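Lactate dehydrogenase (PDB 6CT6) probably catalyses the NADH-dependent, reversible reduction of pyruvate to L-lactate, and binds its nicotinamide cofactor together with the pyruvate analogue oxamate. Local coordinates at residues T76-T84 with A250-L258; N190-I198 with E298-K306. One frame throughout, in Å; residues are numbered along the deposited sequence.

Contact 1 of 2, residues T76-T84 with A250-L258; sequences TNADVVIIT and AILMAESYL. With NAI (1,4-dihydronicotinamide adenine dinucleotide), chain D.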
loop_
_atom_site.group_PDB
_atom_site.type_symbol
_atom_site.label_atom_id
_atom_site.label_comp_id
_atom_site.label_asym_id
_atom_site.label_seq_id
_atom_site.Cartn_x
_atom_site.Cartn_y
_atom_site.Cartn_z
ATOM N N THR B 76 -9.231 -10.232 -20.619
ATOM C CA THR B 76 -9.978 -11.438 -20.941
ATOM C C THR B 76 -10.224 -12.250 -19.677
ATOM O O THR B 76 -9.288 -12.578 -18.940
ATOM C CB THR B 76 -9.221 -12.275 -21.975
ATOM O OG1 THR B 76 -9.012 -11.499 -23.162
ATOM C CG2 THR B 76 -10.010 -13.532 -22.335
ATOM N N ASN B 77 -11.496 -12.559 -19.426
ATOM C CA ASN B 77 -11.941 -13.406 -18.323
ATOM C C ASN B 77 -11.889 -12.702 -16.973
ATOM O O ASN B 77 -11.895 -13.372 -15.935
ATOM C CB ASN B 77 -11.135 -14.708 -18.246
ATOM C CG ASN B 77 -11.356 -15.598 -19.448
ATOM O OD1 ASN B 77 -12.416 -15.563 -20.074
ATOM N ND2 ASN B 77 -10.354 -16.406 -19.777
ATOM N N ALA B 78 -11.844 -11.372 -16.946
ATOM C CA ALA B 78 -11.903 -10.657 -15.681
ATOM C C ALA B 78 -13.289 -10.788 -15.064
ATOM O O ALA B 78 -14.310 -10.661 -15.748
ATOM C CB ALA B 78 -11.562 -9.181 -15.881
ATOM N N ASP B 79 -13.321 -11.048 -13.759
ATOM C CA ASP B 79 -14.576 -11.039 -13.019
ATOM C C ASP B 79 -14.921 -9.651 -12.497
ATOM O O ASP B 79 -16.104 -9.309 -12.395
ATOM C CB ASP B 79 -14.509 -12.025 -11.848
ATOM C CG ASP B 79 -14.274 -13.454 -12.301
ATOM O OD1 ASP B 79 -15.085 -13.968 -13.098
ATOM O OD2 ASP B 79 -13.268 -14.060 -11.871
ATOM N N VAL B 80 -13.914 -8.849 -12.166
ATOM C CA VAL B 80 -14.110 -7.481 -11.701
ATOM C C VAL B 80 -13.080 -6.594 -12.386
ATOM O O VAL B 80 -11.930 -7.000 -12.586
ATOM C CB VAL B 80 -13.987 -7.380 -10.164
ATOM C CG1 VAL B 80 -14.091 -5.931 -9.704
ATOM C CG2 VAL B 80 -15.053 -8.227 -9.483
ATOM N N VAL B 81 -13.495 -5.382 -12.750
ATOM C CA VAL B 81 -12.610 -4.367 -13.312
ATOM C C VAL B 81 -12.732 -3.122 -12.442
ATOM O O VAL B 81 -13.844 -2.627 -12.216
ATOM C CB VAL B 81 -12.956 -4.043 -14.777
ATOM C CG1 VAL B 81 -12.012 -2.981 -15.334
ATOM C CG2 VAL B 81 -12.903 -5.297 -15.647
ATOM N N ILE B 82 -11.600 -2.624 -11.948
ATOM C CA ILE B 82 -11.555 -1.386 -11.171
ATOM C C ILE B 82 -10.696 -0.387 -11.939
ATOM O O ILE B 82 -9.521 -0.655 -12.218
ATOM C CB ILE B 82 -11.009 -1.608 -9.750
ATOM C CG1 ILE B 82 -11.696 -2.809 -9.084
ATOM C CG2 ILE B 82 -11.244 -0.361 -8.914
ATOM C CD1 ILE B 82 -11.155 -3.157 -7.699
ATOM N N ILE B 83 -11.277 0.768 -12.265
ATOM C CA ILE B 83 -10.691 1.724 -13.204
ATOM C C ILE B 83 -10.130 2.910 -12.432
ATOM O O ILE B 83 -10.870 3.615 -11.733
ATOM C CB ILE B 83 -11.719 2.208 -14.239
ATOM C CG1 ILE B 83 -12.256 1.043 -15.066
ATOM C CG2 ILE B 83 -11.096 3.255 -15.170
ATOM C CD1 ILE B 83 -13.548 1.364 -15.798
ATOM N N THR B 84 -8.827 3.145 -12.581
ATOM C CA THR B 84 -8.200 4.384 -12.140
ATOM C C THR B 84 -7.464 5.082 -13.280
ATOM O O THR B 84 -6.683 6.007 -13.029
ATOM C CB THR B 84 -7.242 4.113 -10.976
ATOM O OG1 THR B 84 -6.228 3.187 -11.379
ATOM C CG2 THR B 84 -7.989 3.563 -9.762
ATOM N N ALA B 250 -12.633 0.813 -2.637
ATOM C CA ALA B 250 -12.977 0.119 -3.874
ATOM C C ALA B 250 -12.864 -1.390 -3.711
ATOM O O ALA B 250 -13.704 -2.142 -4.224
ATOM C CB ALA B 250 -12.074 0.595 -5.010
ATOM N N ILE B 251 -11.833 -1.853 -3.002
ATOM C CA ILE B 251 -11.605 -3.291 -2.883
ATOM C C ILE B 251 -12.697 -3.942 -2.041
ATOM O O ILE B 251 -13.125 -5.068 -2.320
ATOM C CB ILE B 251 -10.198 -3.556 -2.317
ATOM C CG1 ILE B 251 -9.139 -3.396 -3.421
ATOM C CG2 ILE B 251 -10.097 -4.942 -1.683
ATOM C CD1 ILE B 251 -9.160 -4.486 -4.495
ATOM N N LEU B 252 -13.174 -3.252 -1.003
ATOM C CA LEU B 252 -14.263 -3.808 -0.204
ATOM C C LEU B 252 -15.529 -3.951 -1.036
ATOM O O LEU B 252 -16.271 -4.928 -0.880
ATOM C CB LEU B 252 -14.519 -2.942 1.033
ATOM C CG LEU B 252 -13.421 -2.942 2.103
ATOM C CD1 LEU B 252 -13.842 -2.128 3.321
ATOM C CD2 LEU B 252 -13.047 -4.365 2.518
ATOM N N MET B 253 -15.785 -2.999 -1.937
ATOM C CA MET B 253 -16.928 -3.122 -2.838
ATOM C C MET B 253 -16.768 -4.335 -3.745
ATOM O O MET B 253 -17.705 -5.122 -3.924
ATOM C CB MET B 253 -17.081 -1.847 -3.668
ATOM C CG MET B 253 -17.415 -0.604 -2.851
ATOM S SD MET B 253 -17.167 0.941 -3.765
ATOM C CE MET B 253 -18.342 0.742 -5.103
ATOM N N ALA B 254 -15.572 -4.510 -4.316
ATOM C CA ALA B 254 -15.313 -5.665 -5.171
ATOM C C ALA B 254 -15.456 -6.965 -4.392
ATOM O O ALA B 254 -15.952 -7.966 -4.923
ATOM C CB ALA B 254 -13.915 -5.561 -5.775
ATOM N N GLU B 255 -15.010 -6.973 -3.135
ATOM C CA GLU B 255 -15.127 -8.172 -2.312
ATOM C C GLU B 255 -16.587 -8.517 -2.060
ATOM O O GLU B 255 -16.965 -9.693 -2.053
ATOM C CB GLU B 255 -14.388 -7.964 -0.991
ATOM C CG GLU B 255 -14.393 -9.167 -0.069
ATOM C CD GLU B 255 -13.756 -8.866 1.270
ATOM O OE1 GLU B 255 -14.156 -7.867 1.907
ATOM O OE2 GLU B 255 -12.852 -9.619 1.682
ATOM N N SER B 256 -17.420 -7.499 -1.848
ATOM C CA SER B 256 -18.842 -7.731 -1.631
ATOM C C SER B 256 -19.481 -8.387 -2.848
ATOM O O SER B 256 -20.335 -9.270 -2.709
ATOM C CB SER B 256 -19.534 -6.407 -1.293
ATOM O OG SER B 256 -20.815 -6.625 -0.723
ATOM N N TYR B 257 -19.072 -7.979 -4.050
ATOM C CA TYR B 257 -19.563 -8.629 -5.262
ATOM C C TYR B 257 -19.051 -10.060 -5.367
ATOM O O TYR B 257 -19.816 -10.987 -5.662
ATOM C CB TYR B 257 -19.142 -7.837 -6.500
ATOM C CG TYR B 257 -19.431 -8.581 -7.785
ATOM C CD1 TYR B 257 -20.704 -8.585 -8.332
ATOM C CD2 TYR B 257 -18.438 -9.303 -8.430
ATOM C CE1 TYR B 257 -20.981 -9.276 -9.494
ATOM C CE2 TYR B 257 -18.705 -9.998 -9.595
ATOM C CZ TYR B 257 -19.980 -9.980 -10.121
ATOM O OH TYR B 257 -20.256 -10.667 -11.278
ATOM N N LEU B 258 -17.750 -10.259 -5.136
ATOM C CA LEU B 258 -17.137 -11.563 -5.369
ATOM C C LEU B 258 -17.629 -12.616 -4.383
ATOM O O LEU B 258 -17.710 -13.798 -4.733
ATOM C CB LEU B 258 -15.615 -11.448 -5.278
ATOM C CG LEU B 258 -14.905 -10.720 -6.423
ATOM C CD1 LEU B 258 -13.441 -10.491 -6.073
ATOM C CD2 LEU B 258 -15.036 -11.512 -7.711
HETATM P PA NAI D . -2.153 8.009 -10.997
HETATM O O1A NAI D . -1.725 9.062 -11.995
HETATM O O2A NAI D . -1.191 7.566 -9.920
HETATM O O5B NAI D . -2.592 6.711 -11.837
HETATM C C5B NAI D . -3.326 6.839 -13.052
HETATM C C4B NAI D . -2.775 5.819 -14.033
HETATM O O4B NAI D . -3.642 5.644 -15.156
HETATM C C3B NAI D . -1.419 6.239 -14.593
HETATM O O3B NAI D . -0.433 5.272 -14.224
HETATM C C2B NAI D . -1.615 6.283 -16.097
HETATM O O2B NAI D . -0.471 5.832 -16.822
HETATM C C1B NAI D . -2.793 5.342 -16.258
HETATM N N9A NAI D . -3.512 5.438 -17.548
HETATM C C8A NAI D . -3.665 6.494 -18.372
HETATM N N7A NAI D . -4.399 6.133 -19.461
HETATM C C5A NAI D . -4.711 4.829 -19.332
HETATM C C6A NAI D . -5.456 3.811 -20.099
HETATM N N6A NAI D . -6.042 4.115 -21.275
HETATM N N1A NAI D . -5.533 2.561 -19.586
HETATM C C2A NAI D . -4.960 2.229 -18.413
HETATM N N3A NAI D . -4.270 3.105 -17.670
HETATM C C4A NAI D . -4.118 4.385 -18.071
HETATM O O3 NAI D . -3.534 8.497 -10.314
HETATM P PN NAI D . -4.192 7.872 -8.974
HETATM O O1N NAI D . -3.619 8.590 -7.776
HETATM O O2N NAI D . -4.130 6.364 -9.053
HETATM O O5D NAI D . -5.721 8.349 -9.146
HETATM C C5D NAI D . -6.484 7.849 -10.238
HETATM C C4D NAI D . -7.840 8.531 -10.344
HETATM O O4D NAI D . -8.620 8.324 -9.158
HETATM C C3D NAI D . -7.693 10.035 -10.515
HETATM O O3D NAI D . -8.606 10.476 -11.523
HETATM C C2D NAI D . -8.074 10.596 -9.165
HETATM O O2D NAI D . -8.574 11.932 -9.229
HETATM C C1D NAI D . -9.135 9.593 -8.745
HETATM N N1N NAI D . -9.506 9.585 -7.323
HETATM C C2N NAI D . -10.788 9.310 -7.079
HETATM C C3N NAI D . -11.303 9.248 -5.803
HETATM C C7N NAI D . -12.764 8.940 -5.659
HETATM O O7N NAI D . -13.375 8.509 -6.625
HETATM N N7N NAI D . -13.372 9.155 -4.500
HETATM C C4N NAI D . -10.430 9.484 -4.600
HETATM C C5N NAI D . -9.052 9.775 -4.989
HETATM C C6N NAI D . -8.644 9.805 -6.322
HETATM O O HOH W 1 -18.135 -11.071 -12.916
#
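Val-80 presents its two methyls to different parts of helix 250-258. A chi1 of 176° swings CG1 to the far side from the main-chain N, where it meets Ala-254 CB at 4.0 Å, while CG2 enters the angle between Tyr-257 and Leu-258, 3.7 Å from CD2 of Tyr-257 and likewise close to CD2 of Leu-258. The valine and tyrosine side chains run past each other in opposite directions. Two residues on along the strand, Ile-82 divides its branches: CG2 lies 4.1 Å from CB of Ala-250, one helical turn before Ala-254, and CD1 reaches Ala-254. The Ile-82 and Ile-251 side chains cross at about a right angle, their CD1 atoms 4.0 Å apart. Small alanines suit these places because they let a helix lie close to a strand of branched residues; the axes pass 9.9 Å apart and run nearly antiparallel (165°). At the polar end a water donates to Asp-79 O over 2.7 Å and also bonds Tyr-257 OH, whose ring stacks on Phe-126. Strand 80-83 lies between strands 11-15 and 126-129 in the parallel, Rossmann-type part of the sheet, and helix 244-259, from the C-terminal family region, packs on it, as in lactate and malate dehydrogenases.

Contact 2 of 2, residues N190-I198 with E298-K306; sequences NMLPLMRYI and ELDLNQEEK. With GLC (alpha-D-glucopyranose), chain E.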
loop_
_atom_site.group_PDB
_atom_site.type_symbol
_atom_site.label_atom_id
_atom_site.label_comp_id
_atom_site.label_asym_id
_atom_site.label_seq_id
_atom_site.Cartn_x
_atom_site.Cartn_y
_atom_site.Cartn_z
ATOM N N ASN B 190 -20.227 19.869 -3.706
ATOM C CA ASN B 190 -21.607 19.798 -3.253
ATOM C C ASN B 190 -21.946 18.467 -2.585
ATOM O O ASN B 190 -23.133 18.156 -2.424
ATOM C CB ASN B 190 -22.561 20.048 -4.425
ATOM C CG ASN B 190 -22.575 21.501 -4.873
ATOM O OD1 ASN B 190 -23.163 22.359 -4.215
ATOM N ND2 ASN B 190 -21.929 21.781 -5.997
ATOM N N MET B 191 -20.945 17.677 -2.191
ATOM C CA MET B 191 -21.234 16.430 -1.497
ATOM C C MET B 191 -21.979 16.724 -0.199
ATOM O O MET B 191 -21.761 17.751 0.452
ATOM C CB MET B 191 -19.949 15.643 -1.216
ATOM C CG MET B 191 -19.068 16.202 -0.104
ATOM S SD MET B 191 -17.630 15.159 0.248
ATOM C CE MET B 191 -16.703 15.297 -1.277
ATOM N N LEU B 192 -22.871 15.806 0.176
ATOM C CA LEU B 192 -23.837 16.033 1.250
ATOM C C LEU B 192 -23.611 15.055 2.395
ATOM O O LEU B 192 -24.165 13.945 2.389
ATOM C CB LEU B 192 -25.259 15.905 0.711
ATOM C CG LEU B 192 -26.403 16.024 1.718
ATOM C CD1 LEU B 192 -26.277 17.291 2.549
ATOM C CD2 LEU B 192 -27.729 15.995 0.979
ATOM N N PRO B 193 -22.812 15.419 3.398
ATOM C CA PRO B 193 -22.788 14.628 4.638
ATOM C C PRO B 193 -24.135 14.710 5.340
ATOM O O PRO B 193 -24.616 15.797 5.673
ATOM C CB PRO B 193 -21.672 15.285 5.461
ATOM C CG PRO B 193 -20.871 16.076 4.483
ATOM C CD PRO B 193 -21.818 16.502 3.415
ATOM N N LEU B 194 -24.750 13.546 5.555
ATOM C CA LEU B 194 -26.098 13.469 6.123
ATOM C C LEU B 194 -25.997 13.425 7.643
ATOM O O LEU B 194 -26.111 12.377 8.282
ATOM C CB LEU B 194 -26.837 12.257 5.570
ATOM C CG LEU B 194 -27.255 12.334 4.103
ATOM C CD1 LEU B 194 -27.824 11.000 3.641
ATOM C CD2 LEU B 194 -28.273 13.444 3.885
ATOM N N MET B 195 -25.801 14.608 8.231
ATOM C CA MET B 195 -25.581 14.695 9.670
ATOM C C MET B 195 -26.775 14.172 10.456
ATOM O O MET B 195 -26.611 13.696 11.586
ATOM C CB MET B 195 -25.276 16.140 10.064
ATOM C CG MET B 195 -24.162 16.785 9.249
ATOM S SD MET B 195 -22.654 15.788 9.179
ATOM C CE MET B 195 -21.931 16.141 10.777
ATOM N N ARG B 196 -27.978 14.239 9.879
ATOM C CA ARG B 196 -29.167 13.781 10.589
ATOM C C ARG B 196 -29.196 12.263 10.726
ATOM O O ARG B 196 -29.816 11.739 11.659
ATOM C CB ARG B 196 -30.426 14.269 9.868
ATOM C CG ARG B 196 -31.734 13.773 10.475
ATOM C CD ARG B 196 -32.938 14.514 9.900
ATOM N NE ARG B 196 -33.259 14.111 8.532
ATOM C CZ ARG B 196 -34.087 13.123 8.204
ATOM N NH1 ARG B 196 -34.689 12.406 9.142
ATOM N NH2 ARG B 196 -34.314 12.845 6.924
ATOM N N TYR B 197 -28.534 11.546 9.819
ATOM C CA TYR B 197 -28.570 10.091 9.785
ATOM C C TYR B 197 -27.387 9.441 10.501
ATOM O O TYR B 197 -27.272 8.212 10.482
ATOM C CB TYR B 197 -28.615 9.596 8.337
ATOM C CG TYR B 197 -29.982 9.631 7.680
ATOM C CD1 TYR B 197 -30.879 8.581 7.842
ATOM C CD2 TYR B 197 -30.361 10.693 6.867
ATOM C CE1 TYR B 197 -32.122 8.596 7.231
ATOM C CE2 TYR B 197 -31.605 10.716 6.251
ATOM C CZ TYR B 197 -32.478 9.664 6.437
ATOM O OH TYR B 197 -33.715 9.675 5.831
ATOM N N ILE B 198 -26.507 10.225 11.127
ATOM C CA ILE B 198 -25.398 9.638 11.872
ATOM C C ILE B 198 -25.958 8.903 13.079
ATOM O O ILE B 198 -26.755 9.461 13.845
ATOM C CB ILE B 198 -24.393 10.715 12.314
ATOM C CG1 ILE B 198 -23.764 11.418 11.105
ATOM C CG2 ILE B 198 -23.301 10.096 13.201
ATOM C CD1 ILE B 198 -22.942 12.643 11.485
ATOM N N GLU B 298 -33.704 4.254 -1.012
ATOM C CA GLU B 298 -34.199 5.612 -1.210
ATOM C C GLU B 298 -34.508 6.216 0.157
ATOM O O GLU B 298 -35.526 5.893 0.776
ATOM C CB GLU B 298 -35.420 5.608 -2.122
ATOM C CG GLU B 298 -35.821 6.991 -2.593
ATOM C CD GLU B 298 -36.510 6.976 -3.945
ATOM O OE1 GLU B 298 -36.900 5.883 -4.408
ATOM O OE2 GLU B 298 -36.655 8.060 -4.548
ATOM N N LEU B 299 -33.625 7.099 0.615
ATOM C CA LEU B 299 -33.770 7.717 1.923
ATOM C C LEU B 299 -34.978 8.649 1.954
ATOM O O LEU B 299 -35.353 9.255 0.946
ATOM C CB LEU B 299 -32.506 8.503 2.277
ATOM C CG LEU B 299 -31.193 7.715 2.335
ATOM C CD1 LEU B 299 -30.007 8.661 2.479
ATOM C CD2 LEU B 299 -31.211 6.721 3.479
ATOM N N ASP B 300 -35.587 8.764 3.134
ATOM C CA ASP B 300 -36.719 9.670 3.334
ATOM C C ASP B 300 -36.190 11.046 3.744
ATOM O O ASP B 300 -36.366 11.520 4.869
ATOM C CB ASP B 300 -37.681 9.098 4.367
ATOM C CG ASP B 300 -38.957 9.910 4.492
ATOM O OD1 ASP B 300 -39.277 10.666 3.549
ATOM O OD2 ASP B 300 -39.642 9.789 5.528
ATOM N N LEU B 301 -35.518 11.686 2.789
ATOM C CA LEU B 301 -34.922 12.992 3.028
ATOM C C LEU B 301 -35.997 14.041 3.295
ATOM O O LEU B 301 -37.089 14.012 2.719
ATOM C CB LEU B 301 -34.073 13.425 1.829
ATOM C CG LEU B 301 -32.877 12.547 1.445
ATOM C CD1 LEU B 301 -32.205 13.061 0.176
ATOM C CD2 LEU B 301 -31.873 12.492 2.585
ATOM N N ASN B 302 -35.671 14.980 4.178
ATOM C CA ASN B 302 -36.546 16.107 4.452
ATOM C C ASN B 302 -36.311 17.204 3.411
ATOM O O ASN B 302 -35.475 17.079 2.510
ATOM C CB ASN B 302 -36.325 16.612 5.878
ATOM C CG ASN B 302 -34.936 17.196 6.093
ATOM O OD1 ASN B 302 -34.255 17.583 5.144
ATOM N ND2 ASN B 302 -34.515 17.270 7.354
ATOM N N GLN B 303 -37.050 18.305 3.544
ATOM C CA GLN B 303 -37.029 19.339 2.512
ATOM C C GLN B 303 -35.660 20.003 2.419
ATOM O O GLN B 303 -35.130 20.196 1.319
ATOM C CB GLN B 303 -38.123 20.370 2.791
ATOM C CG GLN B 303 -39.494 19.752 3.025
ATOM C CD GLN B 303 -39.850 18.715 1.980
ATOM O OE1 GLN B 303 -39.819 18.988 0.781
ATOM N NE2 GLN B 303 -40.176 17.509 2.432
ATOM N N GLU B 304 -35.068 20.363 3.560
ATOM C CA GLU B 304 -33.739 20.969 3.532
ATOM C C GLU B 304 -32.734 20.057 2.843
ATOM O O GLU B 304 -31.916 20.514 2.036
ATOM C CB GLU B 304 -33.265 21.294 4.951
ATOM C CG GLU B 304 -31.779 21.648 5.029
ATOM C CD GLU B 304 -31.334 22.052 6.420
ATOM O OE1 GLU B 304 -32.193 22.454 7.232
ATOM O OE2 GLU B 304 -30.120 21.960 6.700
ATOM N N GLU B 305 -32.771 18.761 3.158
ATOM C CA GLU B 305 -31.813 17.830 2.575
ATOM C C GLU B 305 -32.038 17.677 1.074
ATOM O O GLU B 305 -31.075 17.611 0.302
ATOM C CB GLU B 305 -31.910 16.485 3.293
ATOM C CG GLU B 305 -31.427 16.552 4.740
ATOM C CD GLU B 305 -31.953 15.418 5.603
ATOM O OE1 GLU B 305 -32.744 14.591 5.101
ATOM O OE2 GLU B 305 -31.576 15.361 6.792
ATOM N N LYS B 306 -33.301 17.628 0.642
ATOM C CA LYS B 306 -33.595 17.620 -0.789
ATOM C C LYS B 306 -33.020 18.855 -1.473
ATOM O O LYS B 306 -32.500 18.769 -2.591
ATOM C CB LYS B 306 -35.102 17.547 -1.016
ATOM C CG LYS B 306 -35.716 16.183 -0.765
ATOM C CD LYS B 306 -37.229 16.285 -0.713
ATOM C CE LYS B 306 -37.879 14.926 -0.538
ATOM N NZ LYS B 306 -39.110 15.012 0.290
HETATM C C1 GLC E . -26.068 21.462 6.956
HETATM C C2 GLC E . -26.660 20.144 7.569
HETATM C C3 GLC E . -26.785 20.265 9.103
HETATM C C4 GLC E . -25.415 20.636 9.604
HETATM C C5 GLC E . -25.203 22.069 9.161
HETATM C C6 GLC E . -23.894 22.511 9.842
HETATM O O1 GLC E . -27.109 22.369 6.718
HETATM O O2 GLC E . -27.933 19.885 7.043
HETATM O O3 GLC E . -27.126 19.019 9.642
HETATM O O4 GLC E . -25.414 20.610 11.007
HETATM O O5 GLC E . -25.032 22.083 7.755
HETATM O O6 GLC E . -22.911 21.560 9.534
HETATM O O HOH W 2 -28.778 15.026 7.349
#
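Leu-194 and Glu-305 stand nearest across the contact, their CA atoms 8.0 Å apart, where the chain around strand 192-193 passes the start of helix 303-328. An inverse gamma turn centred on Leu-194 lies at this point, and another centred on Asp-300 precedes the helix. Arg-196 reaches Glu-305 side-on: NE donates to OE2 at 2.7 Å. Its NH2 donates to OE1 at 3.0 Å, nearly straight (168°), with guanidinium and carboxylate planes only 16° apart. The bend of the Arg-196 chain at chi3 turns these nitrogens onto the acid. Arginine suits the place because it offers two coplanar N-H groups to the carboxylate and still donates from NH2 to Asp-300 O. Glu-305 also forms a capping box with Asn-302, whose amide oxygen suits the N-cap: Glu-305 N donates to OD1 almost straight along the C=O bond, and Asn-302 N meets Glu-305 OE1 from above the carboxylate plane. The buried carboxylate is therefore held by three protein N-H groups and a water that joins OE2 to Arg-196 N, a setting that probably favours its charged form. Beside this polar cluster, Leu-194 and Leu-299 meet tip to tip in a tight contact, CD1 to CD1 3.4 Å, and the Leu-194 and Leu-301 side chains cross at about a right angle, CD2 meeting CD2. Glu-305 OE1 lies at the edge of the Tyr-197 ring, whose hydroxyl makes a weak bond to Asp-300 O. Away from the leucines, Glu-304 OE2 accepts from O1 and O2 of the bound glucose, and Met-195 CB approaches the sugar's O3 at 3.4 Å.

Overall arrangement
The two contacts lie on opposite sides of the chain's centre, with their own centres 29 Å apart and their nearest atoms about 15 Å apart. Their segments alternate along the sequence: 76-84, 190-198, 250-258, 298-306. Contact 1 joins the two family regions, pairing a strand of the NAD-binding part with helix 244-259 of the C-terminal part, whereas contact 2 lies wholly within the latter, tying the four-stranded antiparallel sheet to the start of the long helix 303-328. Thr-84, at the end of strand 80-83, belongs to the NADH pocket, so contact 1 borders the cofactor site; contact 2 instead borders a glucose bound well away from it.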